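Local coordinates for type III effector HopU1 (Pseudomonas syringae pv. tomato, PDB 3U0J), which probably acts as an ADP-ribosyltransferase that moves ADP-ribose from NAD+ to arginine side chains of target proteins, the plant RNA-binding protein GRP7 being the likely target, at residues 41-44 with 45-48; 63-66 with 67-71; 85-88 with 89-93. All coordinates share one frame; numbering follows the deposited sequence.

Contact 1. Residues 41-44 with 45-48; sequences GQDR and HDFY
His45 turns back onto Gly41, one turn earlier in the helix. This is the start of helix 41-52, and its first two turns are tied by i to i+4 backbone bonds. Asp46 N gives its hydrogen to Gln42 O at 2.9 Å, and Phe47 N gives its own to Asp43 O at 2.8 Å. Gly41 O takes two donors, both from His45. The backbone N of His45 is 3.1 Å from Gly41 O. The ring nitrogen ND1 is 3.3 Å from the same oxygen, a weak bond. The oxygen meets the imidazole at its edge, near the ring plane.

Asp46 keeps CG beside its backbone N, which leaves its carboxylate near Gln42 O. Its carboxylate is turned about 50° from that of Asp43, and Asp43 OD1 and Asp46 OD2 are 4.1 Å apart. Two like charges this close would probably repel. Lys149 forms a salt bridge with Asp43 OD1 and would probably offset part of this. The positive end of the helix dipole may help as well.

Phe47 and Tyr48 both carry CG anti to the backbone N (chi1 179° for Phe47). Their rings therefore lead away from the first turn. Phe47 enters the core between helices 145-162, 89-99 and 65-71. Tyr48 reaches helix 65-71, where its hydroxyl bonds to Asp66. Arg44 sends its chain back toward the helix start, with a bend at chi3 (-72°). It makes a cation-pi contact with Tyr88, and NH1 bonds to Ser39 OG. One face of its guanidinium group carries Gly41 CA, 3.5 Å above the plane and offset toward the rim.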
# COMPACT_ATOMS: atom_id res chain seq x y z
N GLY A 41 0.03 -8.95 -20.87
CA GLY A 41 -1.33 -8.86 -21.36
C GLY A 41 -2.28 -9.83 -20.66
O GLY A 41 -3.41 -9.47 -20.34
N GLN A 42 -1.82 -11.05 -20.42
CA GLN A 42 -2.66 -12.04 -19.76
C GLN A 42 -2.96 -11.60 -18.33
O GLN A 42 -4.10 -11.71 -17.87
CB GLN A 42 -2.00 -13.43 -19.80
CG GLN A 42 -2.81 -14.54 -19.13
CD GLN A 42 -4.13 -14.81 -19.80
OE1 GLN A 42 -5.21 -14.73 -19.17
NE2 GLN A 42 -4.07 -15.12 -21.10
N ASP A 43 -1.95 -11.07 -17.64
CA ASP A 43 -2.13 -10.57 -16.29
C ASP A 43 -3.23 -9.54 -16.24
O ASP A 43 -4.12 -9.62 -15.39
CB ASP A 43 -0.85 -9.93 -15.77
CG ASP A 43 0.22 -10.94 -15.46
OD1 ASP A 43 -0.15 -12.12 -15.25
OD2 ASP A 43 1.41 -10.58 -15.42
N ARG A 44 -3.15 -8.57 -17.16
CA ARG A 44 -4.11 -7.47 -17.21
C ARG A 44 -5.53 -7.96 -17.49
O ARG A 44 -6.49 -7.35 -17.04
CB ARG A 44 -3.68 -6.41 -18.21
CG ARG A 44 -2.40 -5.67 -17.80
CD ARG A 44 -2.10 -4.44 -18.66
NE ARG A 44 -1.66 -4.81 -20.01
CZ ARG A 44 -0.43 -5.22 -20.31
NH1 ARG A 44 0.51 -5.32 -19.36
NH2 ARG A 44 -0.13 -5.55 -21.57
N HIS A 45 -5.67 -9.07 -18.20
CA HIS A 45 -6.99 -9.66 -18.37
C HIS A 45 -7.47 -10.33 -17.06
O HIS A 45 -8.63 -10.21 -16.65
CB HIS A 45 -6.97 -10.69 -19.49
CG HIS A 45 -7.31 -10.14 -20.84
ND1 HIS A 45 -6.36 -9.93 -21.82
CD2 HIS A 45 -8.50 -9.77 -21.38
CE1 HIS A 45 -6.95 -9.44 -22.89
NE2 HIS A 45 -8.24 -9.33 -22.65
N ASP A 46 -6.55 -11.07 -16.44
CA ASP A 46 -6.80 -11.71 -15.18
C ASP A 46 -7.37 -10.66 -14.24
O ASP A 46 -8.46 -10.82 -13.68
CB ASP A 46 -5.50 -12.25 -14.61
CG ASP A 46 -5.03 -13.50 -15.31
OD1 ASP A 46 -5.82 -14.05 -16.12
OD2 ASP A 46 -3.87 -13.93 -15.06
N PHE A 47 -6.62 -9.56 -14.08
CA PHE A 47 -7.01 -8.51 -13.16
C PHE A 47 -8.42 -7.96 -13.41
O PHE A 47 -9.20 -7.79 -12.47
CB PHE A 47 -6.03 -7.35 -13.20
CG PHE A 47 -6.43 -6.23 -12.28
CD1 PHE A 47 -6.12 -6.29 -10.92
CD2 PHE A 47 -7.15 -5.14 -12.76
CE1 PHE A 47 -6.50 -5.27 -10.07
CE2 PHE A 47 -7.52 -4.10 -11.91
CZ PHE A 47 -7.21 -4.16 -10.57
N TYR A 48 -8.72 -7.65 -14.66
CA TYR A 48 -10.04 -7.17 -15.01
C TYR A 48 -11.13 -8.14 -14.53
O TYR A 48 -12.13 -7.71 -13.93
CB TYR A 48 -10.16 -6.94 -16.52
CG TYR A 48 -11.55 -6.53 -16.88
CD1 TYR A 48 -11.97 -5.24 -16.67
CD2 TYR A 48 -12.46 -7.45 -17.37
CE1 TYR A 48 -13.27 -4.86 -16.97
CE2 TYR A 48 -13.77 -7.08 -17.67
CZ TYR A 48 -14.17 -5.78 -17.47
OH TYR A 48 -15.46 -5.38 -17.76

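Contact 2. Residues 63-66 with 67-71; sequences LSID and DLMDK
Ser64 and Asp67 hold each other in a capping box at the start of helix 65-71. Ser64 is the N-cap. Its backbone N donates to Asp67 OD2 at 3.0 Å, and the bond is nearly straight (165°). The N-H meets this oxygen on its anti side, 32° out of the carboxylate plane. In return Ser64 OG accepts a weak bond of 3.3 Å from Asp67 N. The hydroxyl also gives a weak bond to Asp67 OD2. OG can do both because it sits between the backbone N and the carbonyl carbon (chi1 63°). OD2 is thus gripped by the N-H and the hydroxyl of one residue.

The next shell is apolar. Leu63 and Leu68 stand just outside the box, in the positions of a hydrophobic staple. They cross at about a right angle, with Leu63 CD1 3.8 Å from Leu68 CD2. Leu63 CD2 also rests 3.7 Å from Asp67 CB. Behind the box, Leu68 N bonds to Ser64 O at 2.8 Å and Met69 N to Ile65 O at 2.7 Å. Ile65 and Met69 lie side by side and point the same way, with Ile65 CG1 4.0 Å from Met69 CG.

Ile65 faces helix 41-52, where it meets Ala51 and Ala52. Leu63, Leu68 and Met69 pack on helix 89-99, and Leu63 O accepts from the hydroxyl of Tyr103 on strand 103-108.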
# COMPACT_ATOMS: atom_id res chain seq x y z
N LEU A 63 -17.37 3.00 -7.58
CA LEU A 63 -16.87 2.88 -8.94
C LEU A 63 -16.53 1.45 -9.26
O LEU A 63 -15.68 0.87 -8.58
CB LEU A 63 -15.61 3.71 -9.11
CG LEU A 63 -15.84 5.22 -9.09
CD1 LEU A 63 -14.53 5.95 -9.35
CD2 LEU A 63 -16.90 5.60 -10.11
N SER A 64 -17.15 0.89 -10.30
CA SER A 64 -16.83 -0.47 -10.71
C SER A 64 -15.55 -0.51 -11.54
O SER A 64 -14.97 0.52 -11.90
CB SER A 64 -17.97 -1.08 -11.52
OG SER A 64 -18.18 -0.35 -12.72
N ILE A 65 -15.09 -1.71 -11.84
CA ILE A 65 -13.88 -1.82 -12.61
C ILE A 65 -14.09 -1.14 -13.96
O ILE A 65 -13.18 -0.52 -14.50
CB ILE A 65 -13.42 -3.30 -12.76
CG1 ILE A 65 -12.05 -3.38 -13.44
CG2 ILE A 65 -14.44 -4.10 -13.54
CD1 ILE A 65 -10.99 -2.46 -12.84
N ASP A 66 -15.30 -1.22 -14.51
CA ASP A 66 -15.56 -0.56 -15.79
C ASP A 66 -15.46 0.95 -15.61
O ASP A 66 -14.76 1.62 -16.36
CB ASP A 66 -16.92 -0.96 -16.36
CG ASP A 66 -16.96 -2.39 -16.86
OD1 ASP A 66 -15.88 -2.96 -17.13
OD2 ASP A 66 -18.08 -2.95 -16.98
N ASP A 67 -16.14 1.49 -14.60
CA ASP A 67 -15.96 2.89 -14.27
C ASP A 67 -14.48 3.27 -14.10
O ASP A 67 -14.06 4.35 -14.51
CB ASP A 67 -16.72 3.24 -12.99
CG ASP A 67 -18.20 3.02 -13.11
OD1 ASP A 67 -18.74 3.19 -14.23
OD2 ASP A 67 -18.82 2.68 -12.07
N LEU A 68 -13.69 2.40 -13.49
CA LEU A 68 -12.29 2.73 -13.29
C LEU A 68 -11.51 2.64 -14.59
O LEU A 68 -10.71 3.53 -14.91
CB LEU A 68 -11.65 1.83 -12.25
CG LEU A 68 -12.15 2.13 -10.84
CD1 LEU A 68 -11.55 1.12 -9.88
CD2 LEU A 68 -11.83 3.57 -10.45
N MET A 69 -11.76 1.57 -15.34
CA MET A 69 -11.09 1.31 -16.61
C MET A 69 -11.34 2.50 -17.50
O MET A 69 -10.56 2.81 -18.41
CB MET A 69 -11.63 0.04 -17.25
CG MET A 69 -11.08 -1.25 -16.64
SD MET A 69 -9.47 -1.68 -17.27
CE MET A 69 -8.50 -1.09 -15.97
N ASP A 70 -12.41 3.21 -17.20
CA ASP A 70 -12.77 4.33 -18.02
C ASP A 70 -12.04 5.59 -17.57
O ASP A 70 -11.41 6.28 -18.36
CB ASP A 70 -14.27 4.50 -17.99
CG ASP A 70 -14.74 5.42 -19.06
OD1 ASP A 70 -14.46 5.10 -20.25
OD2 ASP A 70 -15.35 6.47 -18.72
N LYS A 71 -12.09 5.89 -16.28
CA LYS A 71 -11.45 7.10 -15.81
C LYS A 71 -9.94 6.99 -16.03
O LYS A 71 -9.27 8.00 -16.29
CB LYS A 71 -11.82 7.40 -14.35
CG LYS A 71 -10.74 7.21 -13.31
CD LYS A 71 -11.14 7.88 -12.00
CE LYS A 71 -9.93 8.35 -11.19
NZ LYS A 71 -10.06 9.79 -10.77

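Contact 3. Residues 85-88 with 89-93; sequences RDVY and PEECS
Glu91 folds back from the first turn of helix 89-99 to the backbone of Tyr88, the N-cap residue. Its CB lies 3.4 Å from Tyr88 O and 3.8 Å from Val87 CG1. CG then sits beside the backbone N (chi1 -80°), which starts the chain toward the residues before the helix. CD follows, 3.9 Å from Tyr88 N. OE1 accepts from Tyr88 N at 2.8 Å, and the N-H meets it nearly along its C-O axis. The same oxygen lies at the edge of the Tyr88 ring, in its plane, 3.5 Å from CD2. Ring and carboxylate point the same way side by side, their planes 63° apart. OE2 forms a salt bridge with Arg157 and hydrogen bonds with Ser153 and Ser39.

The backbone completes the turn. Tyr88 O takes a bond of 3.0 Å from Cys92 N, in the carbonyl plane, and a weaker one from Glu91 N. Pro89 fills the first helical position and packs its CD against Tyr88 CB. Val87 CG1 is 4.3 Å from Cys92 SG, across the same turn. Farther on, Pro89 O accepts from both Ser93 N and Ser93 OG, which reach it from opposite faces of its plane.

Glu91 OE1 takes the backbone N-H of the N-cap residue, as the fourth residue of a capping box does, but the Tyr88 side chain makes no reciprocal bond to Glu91 N. The carboxylate is buried, yet both oxygens have polar partners. The salt bridge to Arg157 and the helix start would probably favour its charged form.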
# COMPACT_ATOMS: atom_id res chain seq x y z
N ARG A 85 2.31 7.74 -18.22
CA ARG A 85 2.38 7.59 -19.68
C ARG A 85 2.42 6.14 -20.09
O ARG A 85 1.66 5.73 -20.96
CB ARG A 85 3.62 8.28 -20.24
CG ARG A 85 3.66 8.31 -21.75
CD ARG A 85 4.97 8.91 -22.24
NE ARG A 85 5.18 8.65 -23.67
CZ ARG A 85 4.83 9.47 -24.66
NH1 ARG A 85 4.23 10.65 -24.40
NH2 ARG A 85 5.09 9.11 -25.91
N ASP A 86 3.30 5.38 -19.46
CA ASP A 86 3.43 3.95 -19.74
C ASP A 86 2.95 3.08 -18.60
O ASP A 86 3.54 2.05 -18.31
CB ASP A 86 4.87 3.62 -20.06
CG ASP A 86 5.38 4.41 -21.22
OD1 ASP A 86 6.28 5.25 -21.01
OD2 ASP A 86 4.84 4.23 -22.33
N VAL A 87 1.88 3.51 -17.94
CA VAL A 87 1.24 2.73 -16.91
C VAL A 87 -0.17 2.38 -17.38
O VAL A 87 -0.90 3.25 -17.83
CB VAL A 87 1.14 3.52 -15.60
CG1 VAL A 87 0.50 2.66 -14.52
CG2 VAL A 87 2.51 4.00 -15.18
N TYR A 88 -0.54 1.11 -17.28
CA TYR A 88 -1.84 0.67 -17.77
C TYR A 88 -3.00 1.05 -16.86
O TYR A 88 -2.82 1.30 -15.67
CB TYR A 88 -1.80 -0.82 -18.01
CG TYR A 88 -0.90 -1.21 -19.16
CD1 TYR A 88 -1.40 -1.31 -20.45
CD2 TYR A 88 0.45 -1.47 -18.96
CE1 TYR A 88 -0.59 -1.66 -21.51
CE2 TYR A 88 1.27 -1.83 -20.00
CZ TYR A 88 0.75 -1.92 -21.28
OH TYR A 88 1.57 -2.27 -22.33
N PRO A 89 -4.22 1.13 -17.42
CA PRO A 89 -5.43 1.41 -16.64
C PRO A 89 -5.67 0.34 -15.59
O PRO A 89 -6.14 0.62 -14.48
CB PRO A 89 -6.53 1.38 -17.69
CG PRO A 89 -5.85 1.77 -18.95
CD PRO A 89 -4.47 1.18 -18.87
N GLU A 90 -5.35 -0.90 -15.92
CA GLU A 90 -5.50 -1.98 -14.96
C GLU A 90 -4.61 -1.70 -13.74
O GLU A 90 -4.97 -2.03 -12.61
CB GLU A 90 -5.19 -3.35 -15.60
CG GLU A 90 -6.19 -3.78 -16.69
CD GLU A 90 -5.90 -3.20 -18.10
OE1 GLU A 90 -5.08 -2.26 -18.25
OE2 GLU A 90 -6.52 -3.68 -19.07
N GLU A 91 -3.47 -1.06 -13.96
CA GLU A 91 -2.55 -0.77 -12.86
C GLU A 91 -3.06 0.41 -12.03
O GLU A 91 -3.07 0.36 -10.79
CB GLU A 91 -1.14 -0.53 -13.38
CG GLU A 91 -0.41 -1.82 -13.67
CD GLU A 91 0.58 -1.73 -14.82
OE1 GLU A 91 0.59 -0.70 -15.53
OE2 GLU A 91 1.36 -2.69 -15.00
N CYS A 92 -3.50 1.46 -12.71
CA CYS A 92 -4.11 2.56 -11.97
C CYS A 92 -5.23 2.03 -11.09
O CYS A 92 -5.30 2.36 -9.91
CB CYS A 92 -4.64 3.62 -12.93
SG CYS A 92 -3.32 4.44 -13.81
N SER A 93 -6.08 1.20 -11.68
CA SER A 93 -7.23 0.63 -10.97
C SER A 93 -6.82 -0.20 -9.75
O SER A 93 -7.47 -0.15 -8.71
CB SER A 93 -8.08 -0.24 -11.93
OG SER A 93 -8.51 0.52 -13.04

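How the contacts relate
The three contacts come in series along the chain, and each lies at the start of a helix: 41-52, 65-71 and 89-99. Their centres are close, about 15 Å between contacts 1 and 2 and about 12 Å from contact 3 to either of them. Phe47 of contact 1 reaches both others, with CE2 3.9 Å from Ile65 CD1 and 3.4 Å from Glu90 O. Met69 of contact 2 packs its CE against Pro89 and Glu90 of contact 3. The three helix starts thus pack into one helical cluster, set to one side of the chain's centre, and helix 145-162 packs against contacts 1 and 3.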